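Local atomic coordinates of translation initiation factor eIF-2B (Pyrococcus horikoshii, PDB entry 1VB5), a protein that is a regulatory subunit of archaeal initiation factor 2B, which probably exchanges initiation factor 2-bound GDP for GTP. Residues Thr128-Lys133 with Ser159-Glu164. Sequence-based numbering, arbitrary orientation.
Sequences TAKERK and SGIEFE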
ATOM      1  N   THR B 128      -7.685  10.368 -23.993  1.00 24.15           N
ATOM      2  CA  THR B 128      -7.328  11.298 -25.055  1.00 24.90           C
ATOM      3  C   THR B 128      -6.033  10.850 -25.728  1.00 28.52           C
ATOM      4  O   THR B 128      -5.881  10.972 -26.945  1.00 27.25           O
ATOM      5  CB  THR B 128      -7.146  12.739 -24.515  1.00 25.73           C
ATOM      6  OG1 THR B 128      -8.390  13.212 -23.980  1.00 21.59           O
ATOM      7  CG2 THR B 128      -6.689  13.680 -25.634  1.00 17.17           C
ATOM      8  N   ALA B 129      -5.101  10.326 -24.937  1.00 26.76           N
ATOM      9  CA  ALA B 129      -3.828   9.865 -25.486  1.00 29.70           C
ATOM     10  C   ALA B 129      -4.062   8.673 -26.409  1.00 29.32           C
ATOM     11  O   ALA B 129      -3.450   8.571 -27.474  1.00 27.13           O
ATOM     12  CB  ALA B 129      -2.865   9.478 -24.354  1.00 28.84           C
ATOM     13  N   LYS B 130      -4.943   7.769 -25.993  1.00 28.45           N
ATOM     14  CA  LYS B 130      -5.255   6.594 -26.802  1.00 30.74           C
ATOM     15  C   LYS B 130      -5.969   7.013 -28.085  1.00 23.53           C
ATOM     16  O   LYS B 130      -5.726   6.455 -29.151  1.00 24.72           O
ATOM     17  CB  LYS B 130      -6.153   5.627 -26.028  1.00 31.07           C
ATOM     18  CG  LYS B 130      -6.555   4.406 -26.846  1.00 39.75           C
ATOM     19  CD  LYS B 130      -7.959   3.934 -26.491  1.00 54.54           C
ATOM     20  CE  LYS B 130      -8.993   5.045 -26.710  1.00 54.64           C
ATOM     21  NZ  LYS B 130     -10.397   4.577 -26.523  1.00 45.05           N
ATOM     22  N   GLU B 131      -6.853   7.995 -27.971  1.00 25.31           N
ATOM     23  CA  GLU B 131      -7.596   8.480 -29.125  1.00 32.18           C
ATOM     24  C   GLU B 131      -6.666   9.123 -30.148  1.00 35.80           C
ATOM     25  O   GLU B 131      -7.018   9.243 -31.320  1.00 40.81           O
ATOM     26  CB  GLU B 131      -8.671   9.481 -28.686  1.00 32.71           C
ATOM     27  CG  GLU B 131      -9.743   8.874 -27.777  1.00 47.14           C
ATOM     28  CD  GLU B 131     -10.745   9.902 -27.260  1.00 56.61           C
ATOM     29  OE1 GLU B 131     -11.429  10.545 -28.088  1.00 61.73           O
ATOM     30  OE2 GLU B 131     -10.852  10.065 -26.024  1.00 55.72           O
ATOM     31  N   ARG B 132      -5.475   9.526 -29.708  1.00 30.06           N
ATOM     32  CA  ARG B 132      -4.510  10.143 -30.606  1.00 26.82           C
ATOM     33  C   ARG B 132      -3.491   9.127 -31.092  1.00 30.98           C
ATOM     34  O   ARG B 132      -2.418   9.484 -31.576  1.00 35.71           O
ATOM     35  CB  ARG B 132      -3.806  11.316 -29.923  1.00 26.81           C
ATOM     36  CG  ARG B 132      -4.738  12.481 -29.638  1.00 28.93           C
ATOM     37  CD  ARG B 132      -4.024  13.604 -28.920  1.00 30.06           C
ATOM     38  NE  ARG B 132      -4.943  14.681 -28.572  1.00 29.89           N
ATOM     39  CZ  ARG B 132      -4.613  15.732 -27.825  1.00 34.08           C
ATOM     40  NH1 ARG B 132      -3.379  15.852 -27.341  1.00 29.84           N
ATOM     41  NH2 ARG B 132      -5.521  16.662 -27.559  1.00 30.64           N
ATOM     42  N   LYS B 133      -3.841   7.853 -30.946  1.00 27.87           N
ATOM     43  CA  LYS B 133      -3.010   6.746 -31.403  1.00 30.82           C
ATOM     44  C   LYS B 133      -1.693   6.485 -30.681  1.00 30.99           C
ATOM     45  O   LYS B 133      -0.788   5.868 -31.242  1.00 29.75           O
ATOM     46  CB  LYS B 133      -2.741   6.888 -32.906  1.00 38.11           C
ATOM     47  CG  LYS B 133      -3.994   6.869 -33.776  1.00 41.63           C
ATOM     48  CD  LYS B 133      -4.821   5.612 -33.543  1.00 42.40           C
ATOM     49  CE  LYS B 133      -5.923   5.461 -34.594  1.00 44.15           C
ATOM     50  NZ  LYS B 133      -6.838   6.628 -34.656  1.00 35.23           N
ATOM     51  N   SER B 159     -12.744   1.369 -22.801  1.00 24.81           N
ATOM     52  CA  SER B 159     -12.037   2.112 -23.833  1.00 19.35           C
ATOM     53  C   SER B 159     -11.019   1.310 -24.646  1.00 18.84           C
ATOM     54  O   SER B 159     -10.429   1.837 -25.588  1.00 19.48           O
ATOM     55  CB  SER B 159     -11.357   3.329 -23.202  1.00 20.33           C
ATOM     56  OG  SER B 159     -12.315   4.177 -22.582  1.00 21.24           O
ATOM     57  N   GLY B 160     -10.815   0.044 -24.294  1.00 19.06           N
ATOM     58  CA  GLY B 160      -9.863  -0.778 -25.027  1.00 19.26           C
ATOM     59  C   GLY B 160      -8.407  -0.471 -24.709  1.00 23.71           C
ATOM     60  O   GLY B 160      -7.504  -0.698 -25.525  1.00 22.52           O
ATOM     61  N   ILE B 161      -8.171   0.048 -23.514  1.00 23.15           N
ATOM     62  CA  ILE B 161      -6.820   0.388 -23.099  1.00 20.94           C
ATOM     63  C   ILE B 161      -6.216  -0.764 -22.296  1.00 20.77           C
ATOM     64  O   ILE B 161      -6.860  -1.332 -21.416  1.00 20.95           O
ATOM     65  CB  ILE B 161      -6.843   1.695 -22.281  1.00 25.86           C
ATOM     66  CG1 ILE B 161      -7.353   2.827 -23.186  1.00 20.76           C
ATOM     67  CG2 ILE B 161      -5.452   2.016 -21.738  1.00 26.70           C
ATOM     68  CD1 ILE B 161      -7.742   4.089 -22.462  1.00 25.18           C
ATOM     69  N   GLU B 162      -4.981  -1.121 -22.621  1.00 19.04           N
ATOM     70  CA  GLU B 162      -4.302  -2.210 -21.931  1.00 27.23           C
ATOM     71  C   GLU B 162      -3.937  -1.798 -20.501  1.00 22.98           C
ATOM     72  O   GLU B 162      -3.402  -0.715 -20.275  1.00 18.49           O
ATOM     73  CB  GLU B 162      -3.041  -2.614 -22.701  1.00 23.08           C
ATOM     74  CG  GLU B 162      -2.528  -4.001 -22.346  1.00 44.27           C
ATOM     75  CD  GLU B 162      -1.196  -4.324 -23.006  1.00 56.84           C
ATOM     76  OE1 GLU B 162      -1.038  -4.022 -24.214  1.00 59.84           O
ATOM     77  OE2 GLU B 162      -0.314  -4.887 -22.317  1.00 54.66           O
ATOM     78  N   PHE B 163      -4.235  -2.659 -19.535  1.00 25.40           N
ATOM     79  CA  PHE B 163      -3.930  -2.340 -18.143  1.00 25.36           C
ATOM     80  C   PHE B 163      -3.637  -3.573 -17.313  1.00 25.28           C
ATOM     81  O   PHE B 163      -3.991  -4.691 -17.686  1.00 23.78           O
ATOM     82  CB  PHE B 163      -5.091  -1.562 -17.506  1.00 20.39           C
ATOM     83  CG  PHE B 163      -6.342  -2.377 -17.318  1.00 27.23           C
ATOM     84  CD1 PHE B 163      -6.489  -3.205 -16.208  1.00 24.96           C
ATOM     85  CD2 PHE B 163      -7.361  -2.336 -18.263  1.00 25.09           C
ATOM     86  CE1 PHE B 163      -7.636  -3.983 -16.042  1.00 30.00           C
ATOM     87  CE2 PHE B 163      -8.511  -3.107 -18.107  1.00 26.88           C
ATOM     88  CZ  PHE B 163      -8.649  -3.934 -16.994  1.00 26.13           C
ATOM     89  N   GLU B 164      -3.001  -3.338 -16.172  1.00 25.90           N
ATOM     90  CA  GLU B 164      -2.633  -4.381 -15.229  1.00 24.98           C
ATOM     91  C   GLU B 164      -3.007  -3.828 -13.856  1.00 24.23           C
ATOM     92  O   GLU B 164      -2.730  -2.667 -13.566  1.00 26.50           O
ATOM     93  CB  GLU B 164      -1.124  -4.618 -15.310  1.00 30.01           C
ATOM     94  CG  GLU B 164      -0.643  -5.945 -14.776  1.00 44.00           C
ATOM     95  CD  GLU B 164       0.865  -6.107 -14.917  1.00 47.94           C
ATOM     96  OE1 GLU B 164       1.359  -7.245 -14.749  1.00 50.01           O
ATOM     97  OE2 GLU B 164       1.557  -5.099 -15.191  1.00 37.74           O
TER
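Lys130 reaches from the last turn of helix 120-131 to the end of helix 148-158, where its NZ donates a hydrogen bond to Ser159 O at 2.9 Å. The ammonium meets the carbonyl in its plane and on a lone pair, with a C=O...N angle of 131°. On the way the lysine stem crosses Ile161: Lys130 CD lies 3.5 Å from Ile161 CG1. Lys130 CG stands anti to the backbone N (chi1 178°), sending the chain toward Ile161, and bends at chi2 and chi3 bring NZ to the carbonyl. Lysine suits both tasks, having a greasy stem and a cationic tip. With an alanine here, Ser159 O would probably lose this donor and one flank of Ile161 its cover. Both helices connect successive parallel strands of the Rossmann-like sheet, so the contact joins neighbouring crossovers beside strand 163-166, outermost on that side within this chain. Glycine suits position 160, whose positive phi closes helix 148-158 in a Schellman motif and turns the chain toward that strand. Farther out, serine suits 159 because its hydroxyl bonds Arg127 NE while its carbonyl takes the lysine; branched, aliphatic Ile161 suits burial against the lysine methylenes, Leu156 and Phe136, which also touches Lys130.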